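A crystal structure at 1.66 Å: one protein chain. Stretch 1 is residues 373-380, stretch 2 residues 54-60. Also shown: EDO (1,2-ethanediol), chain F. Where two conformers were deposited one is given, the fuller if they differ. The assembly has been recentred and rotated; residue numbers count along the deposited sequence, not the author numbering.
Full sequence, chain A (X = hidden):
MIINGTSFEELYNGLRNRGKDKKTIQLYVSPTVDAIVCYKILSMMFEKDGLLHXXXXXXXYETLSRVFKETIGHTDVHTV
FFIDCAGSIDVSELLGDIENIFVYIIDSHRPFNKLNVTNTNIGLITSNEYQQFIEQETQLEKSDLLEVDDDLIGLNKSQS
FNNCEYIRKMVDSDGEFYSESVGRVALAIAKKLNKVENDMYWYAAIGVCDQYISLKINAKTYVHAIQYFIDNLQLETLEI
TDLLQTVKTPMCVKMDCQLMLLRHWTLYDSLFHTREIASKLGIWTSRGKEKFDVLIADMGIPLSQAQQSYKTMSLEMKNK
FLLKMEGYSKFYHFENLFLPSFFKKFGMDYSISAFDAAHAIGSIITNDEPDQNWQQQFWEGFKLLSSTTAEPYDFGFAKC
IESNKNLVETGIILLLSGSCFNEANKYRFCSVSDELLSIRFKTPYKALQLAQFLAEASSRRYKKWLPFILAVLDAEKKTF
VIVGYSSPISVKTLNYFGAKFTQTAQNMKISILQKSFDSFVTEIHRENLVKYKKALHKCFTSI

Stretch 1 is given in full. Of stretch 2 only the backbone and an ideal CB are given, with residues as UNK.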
# COMPACT_ATOMS: atom_id res chain seq x y z
N ASN A 373 6.04 12.12 8.82
CA ASN A 373 6.08 10.86 9.54
C ASN A 373 4.68 10.28 9.53
O ASN A 373 3.70 10.98 9.27
CB ASN A 373 6.56 11.05 10.98
CG ASN A 373 5.77 12.10 11.70
OD1 ASN A 373 4.66 11.87 12.11
ND2 ASN A 373 6.34 13.31 11.81
N TRP A 374 4.58 8.99 9.86
CA TRP A 374 3.28 8.32 9.82
C TRP A 374 2.29 8.91 10.83
O TRP A 374 1.09 9.00 10.54
CB TRP A 374 3.50 6.84 10.02
CG TRP A 374 2.27 5.99 10.15
CD1 TRP A 374 2.03 5.07 11.13
CD2 TRP A 374 1.14 5.97 9.27
NE1 TRP A 374 0.83 4.47 10.90
CE2 TRP A 374 0.24 5.01 9.79
CE3 TRP A 374 0.79 6.66 8.12
CZ2 TRP A 374 -0.99 4.72 9.18
CZ3 TRP A 374 -0.44 6.37 7.50
CH2 TRP A 374 -1.30 5.39 8.04
N GLN A 375 2.76 9.36 11.99
CA GLN A 375 1.83 9.94 12.96
C GLN A 375 1.07 11.12 12.37
O GLN A 375 -0.12 11.30 12.65
CB GLN A 375 2.60 10.37 14.22
CG GLN A 375 3.03 9.24 15.11
CD GLN A 375 3.64 9.73 16.42
OE1 GLN A 375 4.76 9.36 16.78
NE2 GLN A 375 2.91 10.58 17.14
N GLN A 376 1.74 11.94 11.57
CA GLN A 376 1.07 13.06 10.91
C GLN A 376 0.41 12.65 9.60
O GLN A 376 -0.72 13.07 9.32
CB GLN A 376 2.07 14.19 10.64
CG GLN A 376 2.77 14.71 11.89
CD GLN A 376 3.49 16.02 11.65
OE1 GLN A 376 3.55 16.87 12.54
NE2 GLN A 376 4.04 16.20 10.45
N GLN A 377 1.09 11.84 8.80
CA GLN A 377 0.58 11.54 7.47
C GLN A 377 -0.68 10.67 7.54
O GLN A 377 -1.51 10.72 6.65
CB GLN A 377 1.64 10.84 6.60
CG GLN A 377 2.80 11.77 6.21
CD GLN A 377 2.35 13.10 5.67
OE1 GLN A 377 1.88 13.20 4.53
NE2 GLN A 377 2.46 14.13 6.48
N PHE A 378 -0.84 9.89 8.61
CA PHE A 378 -2.11 9.18 8.79
C PHE A 378 -3.31 10.13 8.68
O PHE A 378 -4.29 9.83 7.99
CB PHE A 378 -2.16 8.46 10.13
CG PHE A 378 -3.55 8.06 10.52
CD1 PHE A 378 -4.10 6.89 10.01
CD2 PHE A 378 -4.32 8.86 11.35
CE1 PHE A 378 -5.41 6.53 10.34
CE2 PHE A 378 -5.60 8.52 11.68
CZ PHE A 378 -6.15 7.35 11.18
N TRP A 379 -3.23 11.29 9.35
CA TRP A 379 -4.35 12.22 9.37
C TRP A 379 -4.53 12.91 8.03
O TRP A 379 -5.66 13.20 7.64
CB TRP A 379 -4.16 13.24 10.50
CG TRP A 379 -4.43 12.61 11.82
CD1 TRP A 379 -3.53 12.33 12.80
CD2 TRP A 379 -5.69 12.13 12.29
NE1 TRP A 379 -4.15 11.72 13.86
CE2 TRP A 379 -5.49 11.59 13.57
CE3 TRP A 379 -6.99 12.10 11.75
CZ2 TRP A 379 -6.52 11.03 14.33
CZ3 TRP A 379 -8.01 11.55 12.50
CH2 TRP A 379 -7.77 11.03 13.77
N GLU A 380 -3.44 13.15 7.30
CA GLU A 380 -3.57 13.67 5.95
C GLU A 380 -4.28 12.67 5.05
O GLU A 380 -5.10 13.06 4.20
CB GLU A 380 -2.20 14.03 5.39
CG GLU A 380 -1.48 15.14 6.15
CD GLU A 380 -2.25 16.46 6.12
OE1 GLU A 380 -2.89 16.76 5.08
OE2 GLU A 380 -2.22 17.19 7.12
N UNK A 54 -9.79 7.17 19.54
CA UNK A 54 -8.59 7.88 19.16
C UNK A 54 -7.77 6.98 18.25
O UNK A 54 -7.91 5.75 18.27
CB UNK A 54 -7.79 8.31 20.39
N UNK A 55 -6.93 7.60 17.42
CA UNK A 55 -6.08 6.87 16.51
C UNK A 55 -4.66 6.87 17.03
O UNK A 55 -4.17 7.88 17.53
CB UNK A 55 -6.14 7.47 15.10
N UNK A 56 -3.97 5.75 16.88
CA UNK A 56 -2.56 5.62 17.18
C UNK A 56 -1.87 5.09 15.93
O UNK A 56 -1.83 3.89 15.69
CB UNK A 56 -2.32 4.70 18.38
N UNK A 57 -1.30 5.96 15.12
CA UNK A 57 -0.56 5.48 13.93
C UNK A 57 0.75 4.82 14.37
O UNK A 57 1.58 5.45 15.01
CB UNK A 57 -0.28 6.63 12.96
N UNK A 58 0.92 3.55 14.01
CA UNK A 58 2.12 2.79 14.40
C UNK A 58 2.87 2.37 13.15
O UNK A 58 2.26 1.89 12.18
CB UNK A 58 1.75 1.57 15.24
N UNK A 59 4.19 2.50 13.21
CA UNK A 59 5.08 2.17 12.10
C UNK A 59 5.82 0.85 12.30
O UNK A 59 6.42 0.35 11.34
CB UNK A 59 6.09 3.30 11.90
N UNK A 60 5.82 0.29 13.51
CA UNK A 60 6.47 -0.98 13.81
C UNK A 60 5.94 -1.48 15.15
O UNK A 60 5.19 -0.78 15.84
CB UNK A 60 7.99 -0.83 13.84
C1 EDO F . 3.41 10.31 20.65
O1 EDO F . 2.71 11.27 21.45
C2 EDO F . 4.72 10.93 20.16
O2 EDO F . 5.50 9.93 19.50

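Stretch 1 opens with Asn373 as an N-cap, its OD1 accepting from Gln376 N at 3.0 Å, and runs from Trp374 onward as a helix. On the side facing stretch 2 it offers carbon almost throughout: the rings of Trp374, Phe378 and Trp379 and the backbone edge at Gln375. The strand of stretch 2 crosses at 128°, with the two axes approaching to 8.0 Å; because side chains alternate along a strand, every second position can meet the helix.

Position 54 has extended backbone angles and a CA-to-CB bond that points sideways. Nothing of stretch 1 lies within 5.5 Å of its ideal CB, so small, polar or beta-branched residues would all do. The deposited residue is Ser54, which makes no contact with the helix.

Position 55 points toward the helix. Its ideal CB is already 3.6 Å from Phe378 CE2 and 3.7 Å from Trp379 CZ2, so a CB alone already packs against both rings. A small apolar side chain is enough to make the contact, and a longer one that turned off to the side is not excluded. Ala55 is found there, its CB 3.6 Å from Phe378 CE2 and 3.6 Å from Trp379 CZ2. A water also links this residue to Trp379, donating to Ala55 O at 2.9 Å and accepting from Trp379 NE1 at 3.0 Å. The indole thus packs carbon against the methyl, while its nitrogen is served by the water.

Position 56 points away, with beta phi/psi of -125/96°. Stretch 1 sets no demand here, and strand-forming residues, beta-branched ones among them, would fit. Val56 is deposited, with chi1 in t.

Position 57 points back toward the helix and is the closest register point, its CA 5.2 Å from that of Gln375. The ideal CB stands 3.2 Å from Trp374 NE1, which is tight, and 3.9 Å from Phe378 CB. A compact apolar residue suits this place: alanine, valine or proline, the last allowed by a phi of -71°. The residue is Pro57, and it has the largest area covered by the other stretch. Its CB lies over one face of Trp374, 3.6 Å from the centroid of the five-membered ring and 22° off the normal, a CH-pi contact. Its CG reaches 3.6 Å from Phe378 CB, so the pyrrolidine bridges two helix residues one turn apart.

At position 58 the CB points away, leaving the backbone to meet the indole; many side chains are compatible. Val58 is deposited, with its O 3.2 Å from Trp374 NE1.

Position 59 turns sideways with phi/psi of -104/-13°, its ideal CB 4.5 Å from Trp374 CD1. Polar residues common in turns would suit. Asn59 occupies it, its N 3.9 Å from Trp374 CD1.

Position 60 is out of the helix's reach, so stretch 1 leaves it free. Asn60 is an N-cap, its side chain capping a backbone N just past the stretch.

Stretch 2 54-60: SAVPVNN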
# COMPACT_ATOMS: atom_id res chain seq x y z
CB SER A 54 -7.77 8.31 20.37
OG SER A 54 -7.38 7.20 21.15
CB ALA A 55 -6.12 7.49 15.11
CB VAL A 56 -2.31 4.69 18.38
CG1 VAL A 56 -0.83 4.60 18.68
CG2 VAL A 56 -3.08 5.17 19.60
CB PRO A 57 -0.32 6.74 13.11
CG PRO A 57 -1.33 7.74 13.61
CD PRO A 57 -1.45 7.43 15.09
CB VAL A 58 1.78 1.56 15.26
CG1 VAL A 58 1.26 2.01 16.62
CG2 VAL A 58 0.77 0.64 14.54
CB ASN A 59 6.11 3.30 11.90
CG ASN A 59 6.89 3.65 13.17
OD1 ASN A 59 6.35 3.67 14.29
ND2 ASN A 59 8.17 3.97 13.00
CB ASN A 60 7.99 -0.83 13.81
CG ASN A 60 8.47 0.22 14.78
OD1 ASN A 60 8.18 0.15 16.00
ND2 ASN A 60 9.23 1.21 14.28
O HOH W 1 -3.48 10.52 16.54
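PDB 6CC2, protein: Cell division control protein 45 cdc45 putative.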